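Local coordinates for maltose/maltodextrin-binding protein (Thermus thermophilus, PDB 2GH9), which binds maltotriose in the cleft between its two lobes and, as a periplasmic solute-binding protein, probably delivers it to a membrane transporter, at residues A[130-134]-A[252-256]; A[112-116]-A[156-160]; A[192-197]-A[363-367]. All coordinates share one frame; numbering follows the deposited sequence.

Contact 1: residues A[130-134]-A[252-256]; sequences TWEEF and FPVPP. Unlike the reference sequence in segment 252-256: Val-254 (reference Ala).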
ATOM      1  N   THR A 130     -14.592 -14.599 -13.489  1.00 29.40           N
ATOM      2  CA  THR A 130     -14.343 -15.657 -12.518  1.00 28.38           C
ATOM      3  C   THR A 130     -12.863 -16.036 -12.543  1.00 27.83           C
ATOM      4  O   THR A 130     -12.115 -15.649 -13.439  1.00 27.63           O
ATOM      5  CB  THR A 130     -15.168 -16.951 -12.863  1.00 28.19           C
ATOM      6  OG1 THR A 130     -14.752 -17.452 -14.145  1.00 26.60           O
ATOM      7  CG2 THR A 130     -16.651 -16.684 -12.881  1.00 25.09           C
ATOM      8  N   TRP A 131     -12.463 -16.828 -11.557  1.00 27.46           N
ATOM      9  CA  TRP A 131     -11.143 -17.401 -11.521  1.00 27.50           C
ATOM     10  C   TRP A 131     -10.834 -18.188 -12.791  1.00 27.27           C
ATOM     11  O   TRP A 131      -9.742 -18.105 -13.320  1.00 27.22           O
ATOM     12  CB  TRP A 131     -10.976 -18.335 -10.314  1.00 26.40           C
ATOM     13  CG  TRP A 131      -9.753 -19.177 -10.467  1.00 26.31           C
ATOM     14  CD1 TRP A 131      -9.703 -20.487 -10.851  1.00 25.46           C
ATOM     15  CD2 TRP A 131      -8.389 -18.739 -10.350  1.00 25.17           C
ATOM     16  NE1 TRP A 131      -8.399 -20.897 -10.943  1.00 25.51           N
ATOM     17  CE2 TRP A 131      -7.574 -19.846 -10.644  1.00 24.48           C
ATOM     18  CE3 TRP A 131      -7.780 -17.512 -10.015  1.00 25.80           C
ATOM     19  CZ2 TRP A 131      -6.189 -19.782 -10.606  1.00 25.03           C
ATOM     20  CZ3 TRP A 131      -6.404 -17.448  -9.969  1.00 24.72           C
ATOM     21  CH2 TRP A 131      -5.618 -18.583 -10.265  1.00 26.40           C
ATOM     22  N   GLU A 132     -11.800 -18.967 -13.256  1.00 27.86           N
ATOM     23  CA  GLU A 132     -11.559 -19.923 -14.342  1.00 28.74           C
ATOM     24  C   GLU A 132     -11.345 -19.164 -15.657  1.00 29.08           C
ATOM     25  O   GLU A 132     -10.487 -19.507 -16.465  1.00 28.91           O
ATOM     26  CB  GLU A 132     -12.733 -20.913 -14.453  1.00 28.82           C
ATOM     27  CG  GLU A 132     -12.852 -21.957 -13.290  1.00 29.20           C
ATOM     28  CD  GLU A 132     -13.330 -21.395 -11.937  1.00 30.24           C
ATOM     29  OE1 GLU A 132     -14.160 -20.451 -11.909  1.00 30.58           O
ATOM     30  OE2 GLU A 132     -12.870 -21.926 -10.883  1.00 29.89           O
ATOM     31  N   GLU A 133     -12.133 -18.117 -15.840  1.00 29.25           N
ATOM     32  CA  GLU A 133     -12.013 -17.235 -16.991  1.00 30.11           C
ATOM     33  C   GLU A 133     -10.682 -16.454 -16.994  1.00 29.75           C
ATOM     34  O   GLU A 133     -10.070 -16.263 -18.039  1.00 30.19           O
ATOM     35  CB  GLU A 133     -13.179 -16.253 -16.973  1.00 30.62           C
ATOM     36  CG  GLU A 133     -13.723 -15.915 -18.316  1.00 32.65           C
ATOM     37  CD  GLU A 133     -14.968 -15.078 -18.219  1.00 31.44           C
ATOM     38  OE1 GLU A 133     -16.020 -15.528 -18.711  1.00 35.89           O
ATOM     39  OE2 GLU A 133     -14.902 -13.984 -17.645  1.00 33.17           O
ATOM     40  N   PHE A 134     -10.258 -16.011 -15.811  1.00 29.88           N
ATOM     41  CA  PHE A 134      -8.975 -15.334 -15.613  1.00 29.88           C
ATOM     42  C   PHE A 134      -7.824 -16.267 -15.915  1.00 29.71           C
ATOM     43  O   PHE A 134      -6.908 -15.899 -16.634  1.00 29.61           O
ATOM     44  CB  PHE A 134      -8.848 -14.831 -14.162  1.00 28.85           C
ATOM     45  CG  PHE A 134      -7.423 -14.516 -13.741  1.00 29.03           C
ATOM     46  CD1 PHE A 134      -6.836 -13.294 -14.075  1.00 27.45           C
ATOM     47  CD2 PHE A 134      -6.692 -15.425 -12.983  1.00 26.26           C
ATOM     48  CE1 PHE A 134      -5.535 -13.008 -13.694  1.00 27.71           C
ATOM     49  CE2 PHE A 134      -5.405 -15.136 -12.590  1.00 26.99           C
ATOM     50  CZ  PHE A 134      -4.825 -13.918 -12.948  1.00 27.16           C
ATOM     51  N   PHE A 252      -9.508  -8.620  -7.884  1.00 22.38           N
ATOM     52  CA  PHE A 252      -8.837  -9.828  -8.280  1.00 22.62           C
ATOM     53  C   PHE A 252      -9.811 -10.975  -8.049  1.00 22.55           C
ATOM     54  O   PHE A 252     -10.562 -10.928  -7.110  1.00 22.71           O
ATOM     55  CB  PHE A 252      -7.551 -10.035  -7.497  1.00 22.78           C
ATOM     56  CG  PHE A 252      -6.641 -11.049  -8.129  1.00 22.83           C
ATOM     57  CD1 PHE A 252      -5.793 -10.681  -9.178  1.00 23.83           C
ATOM     58  CD2 PHE A 252      -6.701 -12.362  -7.755  1.00 22.15           C
ATOM     59  CE1 PHE A 252      -4.989 -11.612  -9.789  1.00 23.18           C
ATOM     60  CE2 PHE A 252      -5.885 -13.302  -8.362  1.00 23.26           C
ATOM     61  CZ  PHE A 252      -5.041 -12.931  -9.380  1.00 22.20           C
ATOM     62  N   PRO A 253      -9.845 -11.972  -8.948  1.00 22.70           N
ATOM     63  CA  PRO A 253     -10.677 -13.148  -8.688  1.00 22.88           C
ATOM     64  C   PRO A 253     -10.334 -13.903  -7.404  1.00 23.02           C
ATOM     65  O   PRO A 253      -9.185 -13.917  -6.955  1.00 21.90           O
ATOM     66  CB  PRO A 253     -10.460 -14.045  -9.915  1.00 23.06           C
ATOM     67  CG  PRO A 253      -9.359 -13.467 -10.690  1.00 23.46           C
ATOM     68  CD  PRO A 253      -9.221 -12.024 -10.283  1.00 23.05           C
ATOM     69  N   VAL A 254     -11.356 -14.515  -6.818  1.00 22.89           N
ATOM     70  CA  VAL A 254     -11.190 -15.271  -5.606  1.00 23.26           C
ATOM     71  C   VAL A 254     -10.455 -16.553  -5.983  1.00 24.13           C
ATOM     72  O   VAL A 254     -10.835 -17.222  -6.955  1.00 24.99           O
ATOM     73  CB  VAL A 254     -12.552 -15.557  -4.933  1.00 23.20           C
ATOM     74  CG1 VAL A 254     -12.375 -16.243  -3.557  1.00 22.98           C
ATOM     75  CG2 VAL A 254     -13.304 -14.269  -4.771  1.00 19.95           C
ATOM     76  N   PRO A 255      -9.369 -16.876  -5.244  1.00 24.98           N
ATOM     77  CA  PRO A 255      -8.614 -18.098  -5.565  1.00 24.71           C
ATOM     78  C   PRO A 255      -9.497 -19.340  -5.393  1.00 24.93           C
ATOM     79  O   PRO A 255     -10.426 -19.329  -4.573  1.00 25.29           O
ATOM     80  CB  PRO A 255      -7.475 -18.107  -4.542  1.00 24.78           C
ATOM     81  CG  PRO A 255      -7.437 -16.753  -3.937  1.00 26.15           C
ATOM     82  CD  PRO A 255      -8.787 -16.139  -4.104  1.00 24.83           C
ATOM     83  N   PRO A 256      -9.206 -20.403  -6.154  1.00 24.63           N
ATOM     84  CA  PRO A 256      -9.966 -21.637  -6.043  1.00 24.33           C
ATOM     85  C   PRO A 256      -9.719 -22.310  -4.680  1.00 23.86           C
ATOM     86  O   PRO A 256      -8.585 -22.359  -4.202  1.00 23.96           O
ATOM     87  CB  PRO A 256      -9.418 -22.481  -7.196  1.00 24.94           C
ATOM     88  CG  PRO A 256      -8.020 -21.975  -7.394  1.00 25.58           C
ATOM     89  CD  PRO A 256      -8.098 -20.509  -7.121  1.00 24.96           C
TER

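Contact 2: residues A[112-116]-A[156-160]; sequences AESVA and PYFNF. With GLC (alpha-D-glucopyranose), chain B; GLC (alpha-D-glucopyranose), chain C.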
ATOM      1  N   ALA A 112      -5.887   7.128  -0.053  1.00 20.91           N
ATOM      2  CA  ALA A 112      -6.192   5.734   0.203  1.00 19.97           C
ATOM      3  C   ALA A 112      -5.805   4.927  -1.020  1.00 18.70           C
ATOM      4  O   ALA A 112      -5.827   5.427  -2.147  1.00 17.23           O
ATOM      5  CB  ALA A 112      -7.668   5.562   0.530  1.00 19.49           C
ATOM      6  N   GLU A 113      -5.437   3.671  -0.791  1.00 18.33           N
ATOM      7  CA  GLU A 113      -4.937   2.826  -1.852  1.00 18.07           C
ATOM      8  C   GLU A 113      -5.129   1.368  -1.495  1.00 18.45           C
ATOM      9  O   GLU A 113      -5.233   1.009  -0.338  1.00 17.97           O
ATOM     10  CB  GLU A 113      -3.448   3.080  -2.039  1.00 18.36           C
ATOM     11  CG  GLU A 113      -2.621   2.799  -0.775  1.00 17.41           C
ATOM     12  CD  GLU A 113      -1.214   3.311  -0.859  1.00 16.97           C
ATOM     13  OE1 GLU A 113      -0.963   4.103  -1.770  1.00 19.42           O
ATOM     14  OE2 GLU A 113      -0.345   2.905  -0.034  1.00 18.41           O
ATOM     15  N   SER A 114      -5.121   0.531  -2.522  1.00 19.03           N
ATOM     16  CA  SER A 114      -5.080  -0.912  -2.341  1.00 18.81           C
ATOM     17  C   SER A 114      -4.574  -1.501  -3.631  1.00 18.75           C
ATOM     18  O   SER A 114      -4.614  -0.847  -4.674  1.00 19.38           O
ATOM     19  CB  SER A 114      -6.484  -1.468  -2.020  1.00 18.28           C
ATOM     20  OG  SER A 114      -7.251  -1.652  -3.198  1.00 20.08           O
ATOM     21  N   VAL A 115      -4.108  -2.744  -3.586  1.00 19.09           N
ATOM     22  CA  VAL A 115      -3.900  -3.470  -4.827  1.00 18.68           C
ATOM     23  C   VAL A 115      -5.232  -3.873  -5.446  1.00 19.02           C
ATOM     24  O   VAL A 115      -6.288  -3.917  -4.795  1.00 17.96           O
ATOM     25  CB  VAL A 115      -2.959  -4.730  -4.666  1.00 19.07           C
ATOM     26  CG1 VAL A 115      -1.568  -4.278  -4.229  1.00 18.76           C
ATOM     27  CG2 VAL A 115      -3.571  -5.790  -3.714  1.00 16.61           C
ATOM     28  N   ALA A 116      -5.163  -4.131  -6.745  1.00 19.82           N
ATOM     29  CA  ALA A 116      -6.298  -4.563  -7.540  1.00 20.06           C
ATOM     30  C   ALA A 116      -5.782  -5.207  -8.841  1.00 20.18           C
ATOM     31  O   ALA A 116      -4.599  -5.116  -9.181  1.00 20.38           O
ATOM     32  CB  ALA A 116      -7.194  -3.391  -7.886  1.00 20.03           C
ATOM     33  N   PRO A 156       4.506  -9.943   1.007  1.00 21.95           N
ATOM     34  CA  PRO A 156       3.374 -10.313   1.899  1.00 21.42           C
ATOM     35  C   PRO A 156       2.115  -9.403   1.813  1.00 21.23           C
ATOM     36  O   PRO A 156       0.965  -9.894   1.777  1.00 20.60           O
ATOM     37  CB  PRO A 156       3.999 -10.263   3.306  1.00 21.02           C
ATOM     38  CG  PRO A 156       5.217  -9.457   3.181  1.00 21.69           C
ATOM     39  CD  PRO A 156       5.699  -9.517   1.766  1.00 21.85           C
ATOM     40  N   TYR A 157       2.340  -8.095   1.768  1.00 20.79           N
ATOM     41  CA  TYR A 157       1.269  -7.116   1.437  1.00 20.13           C
ATOM     42  C   TYR A 157       0.492  -7.446   0.142  1.00 19.17           C
ATOM     43  O   TYR A 157      -0.732  -7.464   0.133  1.00 18.09           O
ATOM     44  CB  TYR A 157       1.892  -5.723   1.330  1.00 19.91           C
ATOM     45  CG  TYR A 157       0.971  -4.608   0.882  1.00 19.84           C
ATOM     46  CD1 TYR A 157       0.270  -3.874   1.804  1.00 18.91           C
ATOM     47  CD2 TYR A 157       0.857  -4.267  -0.473  1.00 19.50           C
ATOM     48  CE1 TYR A 157      -0.542  -2.834   1.424  1.00 20.42           C
ATOM     49  CE2 TYR A 157       0.037  -3.251  -0.877  1.00 19.89           C
ATOM     50  CZ  TYR A 157      -0.665  -2.513   0.088  1.00 19.71           C
ATOM     51  OH  TYR A 157      -1.500  -1.473  -0.258  1.00 19.44           O
ATOM     52  N   PHE A 158       1.193  -7.713  -0.954  1.00 19.51           N
ATOM     53  CA  PHE A 158       0.517  -8.010  -2.237  1.00 19.27           C
ATOM     54  C   PHE A 158      -0.341  -9.280  -2.168  1.00 19.21           C
ATOM     55  O   PHE A 158      -1.410  -9.373  -2.789  1.00 18.99           O
ATOM     56  CB  PHE A 158       1.558  -8.136  -3.354  1.00 19.63           C
ATOM     57  CG  PHE A 158       1.992  -6.828  -3.925  1.00 19.18           C
ATOM     58  CD1 PHE A 158       1.524  -6.418  -5.164  1.00 18.87           C
ATOM     59  CD2 PHE A 158       2.860  -6.011  -3.238  1.00 19.24           C
ATOM     60  CE1 PHE A 158       1.923  -5.219  -5.693  1.00 19.31           C
ATOM     61  CE2 PHE A 158       3.247  -4.800  -3.763  1.00 19.25           C
ATOM     62  CZ  PHE A 158       2.796  -4.417  -5.003  1.00 18.26           C
ATOM     63  N   ASN A 159       0.131 -10.243  -1.381  1.00 19.01           N
ATOM     64  CA  ASN A 159      -0.533 -11.533  -1.200  1.00 19.08           C
ATOM     65  C   ASN A 159      -1.611 -11.595  -0.122  1.00 19.06           C
ATOM     66  O   ASN A 159      -2.329 -12.589  -0.055  1.00 18.14           O
ATOM     67  CB  ASN A 159       0.513 -12.614  -0.903  1.00 19.88           C
ATOM     68  CG  ASN A 159       1.249 -13.035  -2.131  1.00 19.39           C
ATOM     69  OD1 ASN A 159       0.649 -13.585  -3.046  1.00 20.53           O
ATOM     70  ND2 ASN A 159       2.534 -12.742  -2.188  1.00 20.06           N
ATOM     71  N   PHE A 160      -1.734 -10.563   0.721  1.00 18.72           N
ATOM     72  CA  PHE A 160      -2.720 -10.607   1.789  1.00 18.85           C
ATOM     73  C   PHE A 160      -4.120 -10.982   1.295  1.00 19.41           C
ATOM     74  O   PHE A 160      -4.812 -11.750   1.951  1.00 20.14           O
ATOM     75  CB  PHE A 160      -2.787  -9.322   2.621  1.00 18.74           C
ATOM     76  CG  PHE A 160      -3.941  -9.325   3.585  1.00 19.52           C
ATOM     77  CD1 PHE A 160      -3.933 -10.180   4.682  1.00 19.32           C
ATOM     78  CD2 PHE A 160      -5.066  -8.542   3.358  1.00 19.34           C
ATOM     79  CE1 PHE A 160      -4.999 -10.213   5.555  1.00 19.65           C
ATOM     80  CE2 PHE A 160      -6.147  -8.596   4.227  1.00 20.18           C
ATOM     81  CZ  PHE A 160      -6.108  -9.435   5.326  1.00 19.94           C
TER
HETATM   82  C1  GLC B   2       3.118  -0.023  -1.910  1.00 15.32           C
HETATM   83  C2  GLC B   2       2.191   0.426  -0.796  1.00 15.94           C
HETATM   84  C3  GLC B   2       2.832   0.090   0.569  1.00 16.40           C
HETATM   85  C4  GLC B   2       3.272  -1.362   0.679  1.00 18.11           C
HETATM   86  C5  GLC B   2       4.122  -1.748  -0.529  1.00 17.70           C
HETATM   87  C6  GLC B   2       4.438  -3.248  -0.519  1.00 18.26           C
HETATM   88  O2  GLC B   2       1.987   1.839  -0.877  1.00 16.86           O
HETATM   89  O3  GLC B   2       1.941   0.410   1.616  1.00 16.48           O
HETATM   90  O4  GLC B   2       4.019  -1.556   1.897  1.00 19.54           O
HETATM   91  O5  GLC B   2       3.439  -1.412  -1.759  1.00 14.21           O
HETATM   92  O6  GLC B   2       5.659  -3.546  -1.201  1.00 19.26           O
HETATM   93  C1  GLC C   3       3.358  -2.393   2.840  1.00 21.41           C
HETATM   94  C2  GLC C   3       3.561  -1.733   4.191  1.00 23.81           C
HETATM   95  C3  GLC C   3       5.030  -1.767   4.581  1.00 20.91           C
HETATM   96  C4  GLC C   3       5.537  -3.202   4.504  1.00 22.87           C
HETATM   97  C5  GLC C   3       5.275  -3.841   3.132  1.00 21.20           C
HETATM   98  C6  GLC C   3       5.656  -5.327   3.066  1.00 22.18           C
HETATM   99  O2  GLC C   3       3.087  -0.374   4.161  1.00 23.79           O
HETATM  100  O3  GLC C   3       5.193  -1.257   5.901  1.00 20.11           O
HETATM  101  O4  GLC C   3       6.933  -3.185   4.798  1.00 22.90           O
HETATM  102  O5  GLC C   3       3.883  -3.737   2.819  1.00 20.90           O
HETATM  103  O6  GLC C   3       5.828  -5.706   1.695  1.00 25.43           O
HETATM  104  O   HOH W   1      -0.781   0.449   1.271  1.00 18.54           O

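Contact 3: residues A[192-197]-A[363-367]; sequences GEKALQ and VKKIV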
ATOM      1  N   GLY A 192      -2.997 -20.041   6.380  1.00 29.53           N
ATOM      2  CA  GLY A 192      -1.660 -19.797   5.868  1.00 29.61           C
ATOM      3  C   GLY A 192      -1.175 -20.881   4.927  1.00 29.52           C
ATOM      4  O   GLY A 192      -0.596 -20.599   3.886  1.00 28.23           O
ATOM      5  N   GLU A 193      -1.424 -22.132   5.302  1.00 29.49           N
ATOM      6  CA  GLU A 193      -1.053 -23.270   4.456  1.00 29.48           C
ATOM      7  C   GLU A 193      -1.774 -23.218   3.101  1.00 28.39           C
ATOM      8  O   GLU A 193      -1.159 -23.414   2.053  1.00 27.61           O
ATOM      9  CB  GLU A 193      -1.369 -24.580   5.179  1.00 29.75           C
ATOM     10  CG  GLU A 193      -0.514 -24.816   6.420  1.00 31.87           C
ATOM     11  CD  GLU A 193      -1.006 -26.009   7.275  1.00 32.20           C
ATOM     12  OE1 GLU A 193      -1.548 -26.968   6.697  1.00 33.03           O
ATOM     13  OE2 GLU A 193      -0.850 -25.968   8.524  1.00 37.43           O
ATOM     14  N   LYS A 194      -3.071 -22.925   3.117  1.00 27.93           N
ATOM     15  CA  LYS A 194      -3.838 -22.860   1.867  1.00 28.24           C
ATOM     16  C   LYS A 194      -3.434 -21.662   0.993  1.00 27.26           C
ATOM     17  O   LYS A 194      -3.363 -21.783  -0.234  1.00 26.63           O
ATOM     18  CB  LYS A 194      -5.332 -22.837   2.149  1.00 28.51           C
ATOM     19  CG  LYS A 194      -5.888 -24.126   2.776  1.00 29.72           C
ATOM     20  CD  LYS A 194      -7.162 -23.827   3.569  1.00 30.42           C
ATOM     21  CE  LYS A 194      -7.812 -25.061   4.158  1.00 32.30           C
ATOM     22  NZ  LYS A 194      -8.769 -24.721   5.265  1.00 33.49           N
ATOM     23  N   ALA A 195      -3.186 -20.509   1.624  1.00 26.91           N
ATOM     24  CA  ALA A 195      -2.720 -19.332   0.904  1.00 26.44           C
ATOM     25  C   ALA A 195      -1.399 -19.626   0.226  1.00 26.05           C
ATOM     26  O   ALA A 195      -1.233 -19.355  -0.960  1.00 25.25           O
ATOM     27  CB  ALA A 195      -2.571 -18.132   1.837  1.00 26.59           C
ATOM     28  N   LEU A 196      -0.457 -20.191   0.977  1.00 25.96           N
ATOM     29  CA  LEU A 196       0.879 -20.463   0.432  1.00 26.20           C
ATOM     30  C   LEU A 196       0.880 -21.515  -0.685  1.00 25.91           C
ATOM     31  O   LEU A 196       1.654 -21.398  -1.640  1.00 26.38           O
ATOM     32  CB  LEU A 196       1.844 -20.901   1.531  1.00 26.64           C
ATOM     33  CG  LEU A 196       2.286 -19.851   2.545  1.00 27.15           C
ATOM     34  CD1 LEU A 196       3.408 -20.451   3.424  1.00 29.83           C
ATOM     35  CD2 LEU A 196       2.738 -18.582   1.828  1.00 26.06           C
ATOM     36  N   GLN A 197       0.015 -22.520  -0.577  1.00 26.41           N
ATOM     37  CA  GLN A 197      -0.156 -23.499  -1.680  1.00 26.33           C
ATOM     38  C   GLN A 197      -0.724 -22.867  -2.967  1.00 25.87           C
ATOM     39  O   GLN A 197      -0.231 -23.111  -4.072  1.00 25.98           O
ATOM     40  CB  GLN A 197      -1.057 -24.647  -1.222  1.00 26.92           C
ATOM     41  CG  GLN A 197      -1.032 -25.868  -2.153  1.00 28.08           C
ATOM     42  CD  GLN A 197       0.386 -26.402  -2.404  1.00 29.77           C
ATOM     43  OE1 GLN A 197       1.080 -26.809  -1.475  1.00 32.84           O
ATOM     44  NE2 GLN A 197       0.817 -26.370  -3.646  1.00 30.23           N
ATOM     45  N   VAL A 363       4.862 -26.538   3.165  1.00 44.44           N
ATOM     46  CA  VAL A 363       3.996 -25.408   3.496  1.00 44.21           C
ATOM     47  C   VAL A 363       3.552 -25.432   4.968  1.00 44.40           C
ATOM     48  O   VAL A 363       3.506 -24.397   5.635  1.00 43.76           O
ATOM     49  CB  VAL A 363       2.761 -25.405   2.565  1.00 43.99           C
ATOM     50  CG1 VAL A 363       1.684 -24.577   3.134  1.00 43.74           C
ATOM     51  CG2 VAL A 363       3.147 -24.925   1.163  1.00 43.05           C
ATOM     52  N   LYS A 364       3.233 -26.625   5.466  1.00 44.84           N
ATOM     53  CA  LYS A 364       2.856 -26.833   6.870  1.00 44.89           C
ATOM     54  C   LYS A 364       3.922 -26.332   7.861  1.00 44.78           C
ATOM     55  O   LYS A 364       3.603 -25.639   8.826  1.00 44.97           O
ATOM     56  CB  LYS A 364       2.592 -28.333   7.108  1.00 45.45           C
ATOM     57  CG  LYS A 364       1.977 -28.698   8.466  1.00 45.79           C
ATOM     58  CD  LYS A 364       0.498 -29.106   8.346  1.00 47.49           C
ATOM     59  CE  LYS A 364       0.124 -30.150   9.379  1.00 47.47           C
ATOM     60  NZ  LYS A 364       0.492 -29.749  10.767  1.00 48.70           N
ATOM     61  N   LYS A 365       5.176 -26.691   7.625  1.00 44.90           N
ATOM     62  CA  LYS A 365       6.279 -26.316   8.534  1.00 44.98           C
ATOM     63  C   LYS A 365       6.702 -24.858   8.355  1.00 44.33           C
ATOM     64  O   LYS A 365       7.008 -24.173   9.338  1.00 44.47           O
ATOM     65  CB  LYS A 365       7.496 -27.222   8.332  1.00 45.46           C
ATOM     66  CG  LYS A 365       7.311 -28.635   8.890  1.00 46.77           C
ATOM     67  CD  LYS A 365       8.598 -29.472   8.769  1.00 46.84           C
ATOM     68  CE  LYS A 365       8.383 -30.905   9.288  1.00 47.50           C
ATOM     69  NZ  LYS A 365       9.505 -31.839   8.901  1.00 48.39           N
ATOM     70  N   ILE A 366       6.737 -24.408   7.099  1.00 43.53           N
ATOM     71  CA  ILE A 366       7.012 -23.001   6.764  1.00 42.99           C
ATOM     72  C   ILE A 366       6.068 -22.094   7.551  1.00 42.75           C
ATOM     73  O   ILE A 366       6.517 -21.158   8.219  1.00 42.89           O
ATOM     74  CB  ILE A 366       6.902 -22.732   5.236  1.00 42.91           C
ATOM     75  CG1 ILE A 366       8.086 -23.374   4.507  1.00 42.31           C
ATOM     76  CG2 ILE A 366       6.861 -21.212   4.947  1.00 42.55           C
ATOM     77  CD1 ILE A 366       8.040 -23.300   3.010  1.00 41.74           C
ATOM     78  N   VAL A 367       4.771 -22.397   7.506  1.00 42.01           N
ATOM     79  CA  VAL A 367       3.783 -21.614   8.255  1.00 41.96           C
ATOM     80  C   VAL A 367       4.006 -21.718   9.772  1.00 41.93           C
ATOM     81  O   VAL A 367       3.866 -20.722  10.502  1.00 41.65           O
ATOM     82  CB  VAL A 367       2.331 -22.028   7.891  1.00 41.60           C
ATOM     83  CG1 VAL A 367       1.322 -21.297   8.769  1.00 40.78           C
ATOM     84  CG2 VAL A 367       2.054 -21.765   6.409  1.00 40.54           C
TER

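Contact 1: residues A[130-134]-A[252-256]
Trp-131 and Phe-134, one turn apart, both carry CG trans to the backbone nitrogen (chi1 166° for Trp-131), which swings their rings off the first turn of helix 131-141 onto the proline-rich segment 252-256. Pro-256 lies over one face of the indole: its CD sits 3.7 Å from the centroid of the five-membered ring of Trp-131, 12° off the normal, a nearly vertical CH-pi contact. Pro-253 fills the gap between the two aromatics. Its CB packs 3.8 Å from Trp-131 CA, near the plane of the indole, while its CG reaches Phe-134 CG, also at 3.8 Å. Beyond it, Phe-252 turns its edge to the face of Phe-134 in a T-shaped pair, with centroids 5.1 Å apart, planes at 67° and Phe-134 CZ 3.7 Å from Phe-252 CZ. Thr-130 is the N-cap of this helix, its OG1 accepting from Glu-133 N at 3.2 Å, so the turn that presents both rings is fixed at its start. The contact is apolar packing at the far end of one lobe of the binding protein. Trp-131 continues into Tyr-206 and Phe-198, and Phe-252 into Phe-149 and Phe-162, so the segment after strand 247-250 is flanked by helices 131-141, 156-166 and 189-204, with Phe-134 and Phe-252 also resting on strand 227-232.

Contact 2: residues A[112-116]-A[156-160]
Val-115 and Tyr-157 meet beside the sugar cleft of this periplasmic-binding-protein fold, where the connection between strands 104-113 and 116-120 passes helix 156-166. Tyr-157 can be followed outward from that helix. Its CB lies 3.2 Å from the ring oxygen O5 of the chain C glucose, and CG and CD1 stay against O5 and C1 of the same sugar. Tyr-157 CD2 passes to the chain B glucose, 3.7 Å from its C6, and C4 of that glucose stands over the centre of the phenol ring: a sugar stacked on an aromatic face, as is common in carbohydrate-binding sites. Tyr-157 CE2 meets Val-115 CG1 at 3.9 Å, the two side chains running past one another in opposite directions. At the tip, Tyr-157 OH bonds a water at 2.6 Å, which also joins chain B O3 and donates to Glu-113 OE2. The same methyl, Val-115 CG1, lies over one face of Phe-158, 4.2 Å from its centroid and 25° off the normal, a CH-pi contact offset toward the rim. At the edge of that phenyl ring, near its plane, is the chain B O6. Val-115 thus backs both aromatics that line the sugar. Glu-113, with CG in the crowded position between backbone N and carbonyl carbon (chi1 59°) and the chain then extended, sends its carboxylate into the cleft. Arg-305 pairs with OE1 and Gln-269 bonds OE2, which should fix the rotation of the group and probably favours its charged form. Chain B O2 donates straight to Glu-113 OE2 at 2.7 Å.

Contact 3: residues A[192-197]-A[363-367]
Val-363 sets the closest approach in this helix-helix packing, its CG1 methyl pressed against the backbone of helix 189-204, 3.3 Å from Glu-193 O. The segments 192-197 and 363-367 cross at 120° with axes 9.0 Å apart. One turn along the second helix, CG2 of Val-367 points into the other end of the interface and meets Leu-196 CD1 at 3.5 Å. That same Leu-196 methyl touches Ile-366 CG2 at 3.8 Å. Gly-192 lies opposite Val-367; having no side chain, it lets Val-367 CG2 come 3.7 Å from Gly-192 C. Glu-193 covers the more exposed side: with CG trans to the carbonyl carbon (chi1 -66°) and the chain extended, it runs past Val-363 to Lys-364. Gln-197 rests its OE1 beside Val-363 CG2. The next shell holds these residues in place. Leu-196 also packs on Phe-163 of helix 156-166 and on Ile-352 of helix 341-357, and Ile-366 on Ala-351 and Leu-354, so helix 363-378 packs on both helix 189-204 and helix 341-357. Gln-197 NE2 bonds Asp-201. Lys-364 bends along its chain toward Glu-368, a long, weak ion pair, and its NZ remains 4.6 Å from Glu-193 OE2, too far for a salt bridge; what touches the carboxylate is the lysine methylene, Lys-364 CD, at 3.4 Å from Glu-193 OE1.

From the N terminus, the chain first runs through 112-116, on the way from strand 104-113 to strand 116-120, and then 130-134 at the start of helix 131-141. Contact 2 closes the first loop when 156-160 returns to 112-116. Segment 192-197 follows on helix 189-204, and contact 1 closes at 252-256, so it crosses contact 2. Contact 3, closed last by the C-terminal helix, crosses contact 1 and comes in series after contact 2. Their centres lie about 17 to 20 Å apart, and no two contacts touch. Contact 2 lies at the sugar cleft; contacts 1 and 3 lie farther out, and helix 156-166, which carries one side of contact 2, also packs against residues of both.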